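Local coordinates for protein 11R-lipoxygenase (Gersemia fruticosa, PDB 3VF1) that probably inserts molecular oxygen into polyunsaturated fatty acids at a non-heme iron, as a calcium-dependent 11R-lipoxygenase, at residues Phe55-Tyr60 with Asp71-Ser76; Cys228-Arg233 with Tyr250-Val255; Ile511-Asn516 with Asp652-Ala657. One frame throughout, in Å; residues are numbered along the deposited sequence.

Contact 1 (Phe55-Tyr60 with Asp71-Ser76); sequences FSLDKY and DTYDQS. Unlike the reference sequence in segment 55-60: Y60 (reference Asp).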
loop_
_atom_site.group_PDB
_atom_site.type_symbol
_atom_site.label_atom_id
_atom_site.label_comp_id
_atom_site.label_asym_id
_atom_site.label_seq_id
_atom_site.Cartn_x
_atom_site.Cartn_y
_atom_site.Cartn_z
ATOM N N PHE A 55 -35.890 -20.586 6.318
ATOM C CA PHE A 55 -36.868 -19.521 6.133
ATOM C C PHE A 55 -36.670 -18.900 4.757
ATOM O O PHE A 55 -35.663 -19.155 4.098
ATOM C CB PHE A 55 -36.713 -18.446 7.209
ATOM C CG PHE A 55 -37.007 -18.930 8.599
ATOM C CD1 PHE A 55 -38.311 -19.121 9.016
ATOM C CD2 PHE A 55 -35.980 -19.186 9.491
ATOM C CE1 PHE A 55 -38.587 -19.565 10.293
ATOM C CE2 PHE A 55 -36.251 -19.628 10.771
ATOM C CZ PHE A 55 -37.555 -19.817 11.173
ATOM N N SER A 56 -37.628 -18.088 4.324
ATOM C CA SER A 56 -37.534 -17.427 3.026
ATOM C C SER A 56 -37.597 -15.911 3.173
ATOM O O SER A 56 -38.650 -15.343 3.462
ATOM C CB SER A 56 -38.647 -17.913 2.096
ATOM O OG SER A 56 -38.383 -19.230 1.640
ATOM N N LEU A 57 -36.452 -15.265 2.976
ATOM C CA LEU A 57 -36.359 -13.814 3.053
ATOM C C LEU A 57 -36.568 -13.198 1.677
ATOM O O LEU A 57 -35.747 -13.373 0.778
ATOM C CB LEU A 57 -34.994 -13.405 3.602
ATOM C CG LEU A 57 -34.625 -14.018 4.954
ATOM C CD1 LEU A 57 -33.222 -13.604 5.362
ATOM C CD2 LEU A 57 -35.635 -13.620 6.019
ATOM N N ASP A 58 -37.672 -12.475 1.518
ATOM C CA ASP A 58 -37.991 -11.838 0.248
ATOM C C ASP A 58 -37.398 -10.436 0.183
ATOM O O ASP A 58 -37.732 -9.572 0.994
ATOM C CB ASP A 58 -39.506 -11.771 0.049
ATOM C CG ASP A 58 -40.148 -13.141 -0.008
ATOM O OD1 ASP A 58 -39.471 -14.100 -0.438
ATOM O OD2 ASP A 58 -41.330 -13.261 0.378
ATOM N N LYS A 59 -36.513 -10.219 -0.785
ATOM C CA LYS A 59 -35.898 -8.914 -0.985
ATOM C C LYS A 59 -36.020 -8.498 -2.444
ATOM O O LYS A 59 -35.586 -9.220 -3.343
ATOM C CB LYS A 59 -34.426 -8.948 -0.570
ATOM C CG LYS A 59 -33.687 -7.635 -0.787
ATOM C CD LYS A 59 -34.322 -6.495 -0.005
ATOM C CE LYS A 59 -33.532 -5.206 -0.173
ATOM N NZ LYS A 59 -34.181 -4.050 0.506
ATOM N N TYR A 60 -36.617 -7.333 -2.672
ATOM C CA TYR A 60 -36.796 -6.816 -4.022
ATOM C C TYR A 60 -36.266 -5.392 -4.116
ATOM O O TYR A 60 -36.580 -4.546 -3.276
ATOM C CB TYR A 60 -38.275 -6.848 -4.412
ATOM C CG TYR A 60 -38.910 -8.215 -4.286
ATOM C CD1 TYR A 60 -38.699 -9.191 -5.251
ATOM C CD2 TYR A 60 -39.724 -8.527 -3.206
ATOM C CE1 TYR A 60 -39.277 -10.441 -5.141
ATOM C CE2 TYR A 60 -40.309 -9.774 -3.087
ATOM C CZ TYR A 60 -40.082 -10.727 -4.057
ATOM O OH TYR A 60 -40.661 -11.970 -3.944
ATOM N N ASP A 71 -34.481 -4.513 6.322
ATOM C CA ASP A 71 -35.670 -5.335 6.150
ATOM C C ASP A 71 -35.839 -6.230 7.370
ATOM O O ASP A 71 -34.953 -7.020 7.696
ATOM C CB ASP A 71 -35.564 -6.190 4.888
ATOM C CG ASP A 71 -35.456 -5.359 3.627
ATOM O OD1 ASP A 71 -36.503 -4.894 3.129
ATOM O OD2 ASP A 71 -34.325 -5.176 3.130
ATOM N N THR A 72 -36.976 -6.103 8.045
ATOM C CA THR A 72 -37.243 -6.886 9.245
ATOM C C THR A 72 -38.250 -7.992 8.952
ATOM O O THR A 72 -39.245 -7.772 8.262
ATOM C CB THR A 72 -37.766 -5.998 10.388
ATOM O OG1 THR A 72 -36.745 -5.070 10.778
ATOM C CG2 THR A 72 -38.164 -6.841 11.590
ATOM N N TYR A 73 -37.983 -9.181 9.484
ATOM C CA TYR A 73 -38.832 -10.341 9.247
ATOM C C TYR A 73 -39.203 -11.023 10.559
ATOM O O TYR A 73 -38.338 -11.296 11.390
ATOM C CB TYR A 73 -38.112 -11.349 8.347
ATOM C CG TYR A 73 -37.641 -10.784 7.026
ATOM C CD1 TYR A 73 -36.470 -10.041 6.945
ATOM C CD2 TYR A 73 -38.358 -11.004 5.857
ATOM C CE1 TYR A 73 -36.030 -9.527 5.739
ATOM C CE2 TYR A 73 -37.927 -10.495 4.646
ATOM C CZ TYR A 73 -36.762 -9.757 4.593
ATOM O OH TYR A 73 -36.326 -9.246 3.392
ATOM N N ASP A 74 -40.492 -11.293 10.740
ATOM C CA ASP A 74 -40.958 -12.087 11.870
ATOM C C ASP A 74 -41.102 -13.535 11.423
ATOM O O ASP A 74 -41.630 -13.805 10.346
ATOM C CB ASP A 74 -42.296 -11.556 12.386
ATOM C CG ASP A 74 -42.177 -10.175 13.003
ATOM O OD1 ASP A 74 -41.146 -9.898 13.651
ATOM O OD2 ASP A 74 -43.116 -9.366 12.842
ATOM N N GLN A 75 -40.628 -14.466 12.246
ATOM C CA GLN A 75 -40.613 -15.873 11.859
ATOM C C GLN A 75 -40.899 -16.810 13.028
ATOM O O GLN A 75 -40.964 -16.388 14.182
ATOM C CB GLN A 75 -39.260 -16.230 11.240
ATOM C CG GLN A 75 -38.921 -15.456 9.976
ATOM C CD GLN A 75 -39.822 -15.812 8.810
ATOM O OE1 GLN A 75 -40.858 -16.453 8.983
ATOM N NE2 GLN A 75 -39.425 -15.402 7.610
ATOM N N SER A 76 -41.070 -18.091 12.709
ATOM C CA SER A 76 -41.323 -19.113 13.716
ATOM C C SER A 76 -40.797 -20.469 13.252
ATOM O O SER A 76 -40.990 -20.854 12.100
ATOM C CB SER A 76 -42.821 -19.212 14.009
ATOM O OG SER A 76 -43.090 -20.246 14.940
#

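Contact 2 (Cys228-Arg233 with Tyr250-Val255); sequences CLEDFR and YWRDDV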
loop_
_atom_site.group_PDB
_atom_site.type_symbol
_atom_site.label_atom_id
_atom_site.label_comp_id
_atom_site.label_asym_id
_atom_site.label_seq_id
_atom_site.Cartn_x
_atom_site.Cartn_y
_atom_site.Cartn_z
ATOM N N CYS A 228 10.391 25.601 -22.134
ATOM C CA CYS A 228 11.170 25.898 -20.939
ATOM C C CYS A 228 10.625 25.156 -19.720
ATOM O O CYS A 228 9.536 24.584 -19.761
ATOM C CB CYS A 228 11.194 27.405 -20.676
ATOM S SG CYS A 228 9.592 28.118 -20.260
ATOM N N LEU A 229 11.395 25.182 -18.637
ATOM C CA LEU A 229 11.077 24.431 -17.429
ATOM C C LEU A 229 9.755 24.865 -16.805
ATOM O O LEU A 229 9.056 24.056 -16.192
ATOM C CB LEU A 229 12.207 24.595 -16.411
ATOM C CG LEU A 229 13.546 23.983 -16.831
ATOM C CD1 LEU A 229 14.691 24.544 -16.003
ATOM C CD2 LEU A 229 13.493 22.469 -16.709
ATOM N N GLU A 230 9.412 26.138 -16.962
ATOM C CA GLU A 230 8.214 26.684 -16.335
ATOM C C GLU A 230 6.935 26.224 -17.028
ATOM O O GLU A 230 5.848 26.331 -16.461
ATOM C CB GLU A 230 8.273 28.212 -16.318
ATOM C CG GLU A 230 9.485 28.772 -15.595
ATOM C CD GLU A 230 9.643 28.202 -14.199
ATOM O OE1 GLU A 230 9.095 28.795 -13.246
ATOM O OE2 GLU A 230 10.314 27.157 -14.053
ATOM N N ASP A 231 7.063 25.709 -18.247
ATOM C CA ASP A 231 5.897 25.288 -19.018
ATOM C C ASP A 231 5.289 23.985 -18.504
ATOM O O ASP A 231 4.166 23.634 -18.871
ATOM C CB ASP A 231 6.253 25.147 -20.499
ATOM C CG ASP A 231 6.362 26.489 -21.204
ATOM O OD1 ASP A 231 5.816 27.485 -20.686
ATOM O OD2 ASP A 231 6.988 26.544 -22.282
ATOM N N PHE A 232 6.023 23.266 -17.661
ATOM C CA PHE A 232 5.492 22.052 -17.055
ATOM C C PHE A 232 4.278 22.360 -16.179
ATOM O O PHE A 232 3.464 21.480 -15.903
ATOM C CB PHE A 232 6.567 21.336 -16.234
ATOM C CG PHE A 232 7.487 20.479 -17.059
ATOM C CD1 PHE A 232 7.043 19.278 -17.589
ATOM C CD2 PHE A 232 8.794 20.869 -17.298
ATOM C CE1 PHE A 232 7.884 18.485 -18.349
ATOM C CE2 PHE A 232 9.640 20.078 -18.054
ATOM C CZ PHE A 232 9.184 18.886 -18.582
ATOM N N ARG A 233 4.157 23.614 -15.753
ATOM C CA ARG A 233 3.019 24.046 -14.946
ATOM C C ARG A 233 1.712 23.992 -15.737
ATOM O O ARG A 233 0.628 24.085 -15.160
ATOM C CB ARG A 233 3.250 25.466 -14.420
ATOM C CG ARG A 233 4.414 25.584 -13.449
ATOM C CD ARG A 233 4.971 27.000 -13.407
ATOM N NE ARG A 233 4.227 27.880 -12.506
ATOM C CZ ARG A 233 4.641 28.264 -11.298
ATOM N NH1 ARG A 233 5.807 27.857 -10.810
ATOM N NH2 ARG A 233 3.883 29.068 -10.567
ATOM N N TYR A 250 9.677 25.769 -5.564
ATOM C CA TYR A 250 10.876 25.547 -4.757
ATOM C C TYR A 250 11.899 24.584 -5.370
ATOM O O TYR A 250 13.027 24.497 -4.887
ATOM C CB TYR A 250 10.478 24.999 -3.383
ATOM C CG TYR A 250 9.760 25.982 -2.483
ATOM C CD1 TYR A 250 10.470 26.867 -1.685
ATOM C CD2 TYR A 250 8.374 26.007 -2.417
ATOM C CE1 TYR A 250 9.822 27.759 -0.853
ATOM C CE2 TYR A 250 7.714 26.898 -1.589
ATOM C CZ TYR A 250 8.444 27.772 -0.810
ATOM O OH TYR A 250 7.795 28.659 0.021
ATOM N N TRP A 251 11.515 23.866 -6.421
ATOM C CA TRP A 251 12.296 22.720 -6.891
ATOM C C TRP A 251 13.776 23.024 -7.161
ATOM O O TRP A 251 14.620 22.136 -7.050
ATOM C CB TRP A 251 11.658 22.110 -8.142
ATOM C CG TRP A 251 11.892 22.898 -9.389
ATOM C CD1 TRP A 251 11.203 24.001 -9.809
ATOM C CD2 TRP A 251 12.883 22.641 -10.389
ATOM N NE1 TRP A 251 11.705 24.444 -11.008
ATOM C CE2 TRP A 251 12.739 23.626 -11.385
ATOM C CE3 TRP A 251 13.880 21.671 -10.539
ATOM C CZ2 TRP A 251 13.554 23.672 -12.513
ATOM C CZ3 TRP A 251 14.687 21.718 -11.660
ATOM C CH2 TRP A 251 14.520 22.710 -12.633
ATOM N N ARG A 252 14.093 24.266 -7.513
ATOM C CA ARG A 252 15.473 24.633 -7.832
ATOM C C ARG A 252 16.337 24.778 -6.580
ATOM O O ARG A 252 17.561 24.707 -6.653
ATOM C CB ARG A 252 15.512 25.944 -8.623
ATOM C CG ARG A 252 14.816 25.896 -9.976
ATOM C CD ARG A 252 14.559 27.304 -10.495
ATOM N NE ARG A 252 13.823 27.322 -11.760
ATOM C CZ ARG A 252 14.374 27.450 -12.965
ATOM N NH1 ARG A 252 15.689 27.572 -13.108
ATOM N NH2 ARG A 252 13.601 27.457 -14.041
ATOM N N ASP A 253 15.697 24.983 -5.433
ATOM C CA ASP A 253 16.409 25.248 -4.187
ATOM C C ASP A 253 17.079 23.987 -3.638
ATOM O O ASP A 253 16.430 22.957 -3.459
ATOM C CB ASP A 253 15.439 25.817 -3.149
ATOM C CG ASP A 253 16.148 26.454 -1.968
ATOM O OD1 ASP A 253 17.318 26.100 -1.704
ATOM O OD2 ASP A 253 15.532 27.310 -1.299
ATOM N N ASP A 254 18.380 24.077 -3.370
ATOM C CA ASP A 254 19.132 22.950 -2.822
ATOM C C ASP A 254 18.540 22.447 -1.508
ATOM O O ASP A 254 18.607 21.254 -1.208
ATOM C CB ASP A 254 20.600 23.331 -2.608
ATOM C CG ASP A 254 21.420 23.249 -3.885
ATOM O OD1 ASP A 254 20.905 22.735 -4.901
ATOM O OD2 ASP A 254 22.590 23.687 -3.868
ATOM N N VAL A 255 17.970 23.354 -0.720
ATOM C CA VAL A 255 17.365 22.975 0.550
ATOM C C VAL A 255 16.106 22.149 0.307
ATOM O O VAL A 255 15.891 21.123 0.955
ATOM C CB VAL A 255 17.019 24.205 1.403
ATOM C CG1 VAL A 255 16.138 23.809 2.584
ATOM C CG2 VAL A 255 18.291 24.883 1.889
#

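Contact 3 (Ile511-Asn516 with Asp652-Ala657); sequences IQIYYN and DAAAHA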
loop_
_atom_site.group_PDB
_atom_site.type_symbol
_atom_site.label_atom_id
_atom_site.label_comp_id
_atom_site.label_asym_id
_atom_site.label_seq_id
_atom_site.Cartn_x
_atom_site.Cartn_y
_atom_site.Cartn_z
ATOM N N ILE A 511 -4.519 -8.969 20.379
ATOM C CA ILE A 511 -3.938 -10.300 20.516
ATOM C C ILE A 511 -3.975 -10.800 21.959
ATOM O O ILE A 511 -4.173 -11.989 22.203
ATOM C CB ILE A 511 -2.487 -10.325 20.000
ATOM C CG1 ILE A 511 -2.462 -10.120 18.483
ATOM C CG2 ILE A 511 -1.804 -11.639 20.362
ATOM C CD1 ILE A 511 -3.198 -11.188 17.697
ATOM N N GLN A 512 -3.790 -9.897 22.916
ATOM C CA GLN A 512 -3.778 -10.286 24.324
ATOM C C GLN A 512 -5.185 -10.512 24.875
ATOM O O GLN A 512 -5.348 -11.015 25.985
ATOM C CB GLN A 512 -3.031 -9.248 25.165
ATOM C CG GLN A 512 -1.526 -9.269 24.940
ATOM C CD GLN A 512 -0.774 -8.359 25.893
ATOM O OE1 GLN A 512 -1.375 -7.660 26.711
ATOM N NE2 GLN A 512 0.551 -8.367 25.793
ATOM N N ILE A 513 -6.198 -10.143 24.098
ATOM C CA ILE A 513 -7.581 -10.427 24.462
ATOM C C ILE A 513 -7.905 -11.901 24.235
ATOM O O ILE A 513 -8.676 -12.497 24.990
ATOM C CB ILE A 513 -8.570 -9.567 23.644
ATOM C CG1 ILE A 513 -8.579 -8.127 24.161
ATOM C CG2 ILE A 513 -9.979 -10.143 23.722
ATOM C CD1 ILE A 513 -9.364 -7.166 23.289
ATOM N N TYR A 514 -7.310 -12.487 23.200
ATOM C CA TYR A 514 -7.638 -13.853 22.798
ATOM C C TYR A 514 -6.535 -14.856 23.135
ATOM O O TYR A 514 -6.816 -16.020 23.417
ATOM C CB TYR A 514 -7.952 -13.885 21.301
ATOM C CG TYR A 514 -9.091 -12.967 20.931
ATOM C CD1 TYR A 514 -10.409 -13.374 21.075
ATOM C CD2 TYR A 514 -8.849 -11.685 20.459
ATOM C CE1 TYR A 514 -11.456 -12.534 20.750
ATOM C CE2 TYR A 514 -9.889 -10.838 20.130
ATOM C CZ TYR A 514 -11.190 -11.268 20.277
ATOM O OH TYR A 514 -12.231 -10.430 19.954
ATOM N N TYR A 515 -5.286 -14.404 23.104
ATOM C CA TYR A 515 -4.156 -15.258 23.450
ATOM C C TYR A 515 -3.662 -14.924 24.850
ATOM O O TYR A 515 -3.036 -13.888 25.063
ATOM C CB TYR A 515 -3.017 -15.079 22.448
ATOM C CG TYR A 515 -3.366 -15.484 21.034
ATOM C CD1 TYR A 515 -3.915 -14.569 20.143
ATOM C CD2 TYR A 515 -3.139 -16.777 20.585
ATOM C CE1 TYR A 515 -4.231 -14.933 18.848
ATOM C CE2 TYR A 515 -3.450 -17.152 19.291
ATOM C CZ TYR A 515 -3.997 -16.226 18.429
ATOM O OH TYR A 515 -4.308 -16.590 17.140
ATOM N N ASN A 516 -3.943 -15.807 25.802
ATOM C CA ASN A 516 -3.599 -15.557 27.195
ATOM C C ASN A 516 -2.115 -15.781 27.471
ATOM O O ASN A 516 -1.568 -15.245 28.434
ATOM C CB ASN A 516 -4.439 -16.444 28.117
ATOM C CG ASN A 516 -4.892 -15.717 29.368
ATOM O OD1 ASN A 516 -6.090 -15.614 29.638
ATOM N ND2 ASN A 516 -3.938 -15.202 30.136
ATOM N N ASP A 652 -16.984 -8.896 20.076
ATOM C CA ASP A 652 -16.560 -8.819 21.469
ATOM C C ASP A 652 -16.385 -7.370 21.908
ATOM O O ASP A 652 -15.704 -6.589 21.246
ATOM C CB ASP A 652 -15.252 -9.585 21.669
ATOM C CG ASP A 652 -15.324 -11.010 21.150
ATOM O OD1 ASP A 652 -15.893 -11.872 21.851
ATOM O OD2 ASP A 652 -14.808 -11.267 20.043
ATOM N N ALA A 653 -17.001 -7.020 23.032
ATOM C CA ALA A 653 -16.956 -5.654 23.541
ATOM C C ALA A 653 -15.534 -5.249 23.928
ATOM O O ALA A 653 -15.206 -4.063 23.946
ATOM C CB ALA A 653 -17.891 -5.507 24.733
ATOM N N ALA A 654 -14.698 -6.234 24.238
ATOM C CA ALA A 654 -13.309 -5.966 24.593
ATOM C C ALA A 654 -12.527 -5.494 23.369
ATOM O O ALA A 654 -11.627 -4.660 23.479
ATOM C CB ALA A 654 -12.666 -7.204 25.190
ATOM N N ALA A 655 -12.872 -6.032 22.205
ATOM C CA ALA A 655 -12.239 -5.621 20.958
ATOM C C ALA A 655 -12.610 -4.176 20.637
ATOM O O ALA A 655 -11.768 -3.388 20.213
ATOM C CB ALA A 655 -12.655 -6.540 19.824
ATOM N N HIS A 656 -13.878 -3.835 20.849
ATOM C CA HIS A 656 -14.361 -2.480 20.611
ATOM C C HIS A 656 -13.621 -1.476 21.488
ATOM O O HIS A 656 -13.331 -0.360 21.059
ATOM C CB HIS A 656 -15.865 -2.401 20.876
ATOM C CG HIS A 656 -16.685 -3.223 19.932
ATOM N ND1 HIS A 656 -17.927 -3.721 20.263
ATOM C CD2 HIS A 656 -16.442 -3.631 18.664
ATOM C CE1 HIS A 656 -18.412 -4.404 19.240
ATOM N NE2 HIS A 656 -17.531 -4.363 18.258
ATOM N N ALA A 657 -13.317 -1.878 22.719
ATOM C CA ALA A 657 -12.577 -1.018 23.635
ATOM C C ALA A 657 -11.169 -0.769 23.105
ATOM O O ALA A 657 -10.656 0.346 23.186
ATOM C CB ALA A 657 -12.519 -1.644 25.018
#

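Contact 1 (Phe55-Tyr60 with Asp71-Ser76)
F55, L57 and K59 lie across from Q75, Y73 and D71, with segments 55-57 and 71-76 running nearly antiparallel (169°), their axes 9.0 Å apart. That gap is too wide for backbone pairing, and side chains fill it.

L57 puts methyl CD2 over one face of the Y73 ring, 3.7 Å from the centroid. This is a CH-pi contact, offset toward the rim near CG. The ring continues past L57 to the next residue. Y73 OH donates to the backbone carbonyl D58 O at 2.8 Å. The donor stands above the carbonyl plane, 59° out of it.

The two strands belong to different four-stranded sheets of the PLAT beta sandwich, each being an outermost strand of its sheet. The contact joins the sheets along one margin of the sandwich. L57 pairs its backbone with V40, and Y73 with I24. D58 is a predicted calcium ligand, so the bond to its carbonyl ties a probable calcium loop to the other sheet. A phenylalanine in place of Y73 would probably leave D58 O without this donor and the loop after strand 55-57 less firmly attached to strand 70-77.

K59 closes one end of the contact. Its CG is anti to the backbone N (chi1 178°), and the chain bends at chi2. NZ forms a salt bridge with D71 OD2 at 2.9 Å, on the syn lone pair, and the two side chains cross at about a right angle.

At the other end F55 and Q75 slide past each other in opposite directions. Q75 CB sits over the F55 face, 4.0 Å from the centroid. The edge of the same ring meets a backbone carbonyl, with F55 CE1 3.3 Å from S76 O.

Contact 2 (Cys228-Arg233 with Tyr250-Val255)
R252 reaches from a type I beta turn, Y250 to D253, to E230 and L229 on a 3-10 segment of the lipoxygenase domain. Its CB leaves the turn toward that segment. CG lies 3.4 Å above the plane of the neighbouring W251 ring, near the rim. The chain then runs extended to NE. The guanidinium runs out beyond the indole rim, where W251 CZ2 lies 3.7 Å from its plane, toward the rim of one face. At the tip, NH2 meets two residues. It lies 3.7 Å from the methyl L229 CD1. It also makes a salt bridge with E230 OE2, whose hydrogen bond is weak at 3.3 Å but nearly straight at 172°.

L229 CD1 has a second neighbour. It touches the edge of the W251 ring in plane, 3.8 Å from CZ2. W251 CG sits between the backbone N and the carbonyl carbon (chi1 76°). Behind L229 lie I612 and M613 of helix 609-615, and F588 meets W251. D253, which ends the turn, is the N-cap of helix 254-263, and its OD1 accepts from V255 N.

E230 OE2 meets the guanidinium at its edge, while the carboxylate plane is turned 61° from it.

Contact 3 (Ile511-Asn516 with Asp652-Ala657)
I513 lays its CD1 methyl against the first turn of helix 653-676. The methyl is 3.4 Å from the carbonyl A654 O and 3.8 Å from A654 CB. It also approaches A655 N. This is a small surface contact in which the methyl packs on A654 CB and on the helix backbone, and the alanines let the isoleucine come close.

Y514 follows, near the C-terminal end of helix 491-514. Its ring packs on its own neighbour, with I513 CG2 3.6 Å above the ring plane, over the centre. P416, at the start of helix 416-425, also touches Y514. The phenol points across to D652, and the two side chains meet tip to tip. Y514 OH donates to D652 OD2 at 2.7 Å. D652 OD2 lies at the ring edge, near its plane. The carboxylate is turned 70° from the ring, and the hydroxyl approaches from above the carboxylate plane, 48° out of it. A655 CB rests 3.9 Å from the same hydroxyl oxygen.

The contact joins the end of one long helix to the start of another within the lipoxygenase domain. D652 holds the N-cap position of helix 653-676, but its side chain makes no capping bond. The carboxylate is used by Y514 OH and by A138 N, in the chain that follows strand 130-134. Both donate to OD2.

Two donors thus grip one oxygen of D652. Together with the nearby N-terminal end of the helix, they would probably favour the charged carboxylate.

In the fold
The three contacts come in series along the chain, and none touches another. Contact 1 lies in the N-terminal PLAT sandwich, where it joins edge strands of two sheets. Contacts 2 and 3 both lie in the largely helical lipoxygenase domain, which holds the iron. Their centres are about 52 Å apart, on opposite sides of the chain's centre. The centres of contacts 1 and 2 are about 64 Å apart. Contact 3 is nearer to contact 1, about 33 Å between centres, on the side where the chain leaves the sandwich. Contact 1 thus closes one margin of the probable calcium-binding domain, contact 3 lies in the catalytic domain near that domain, and contact 2 lies in the catalytic domain on the other side of the chain's centre.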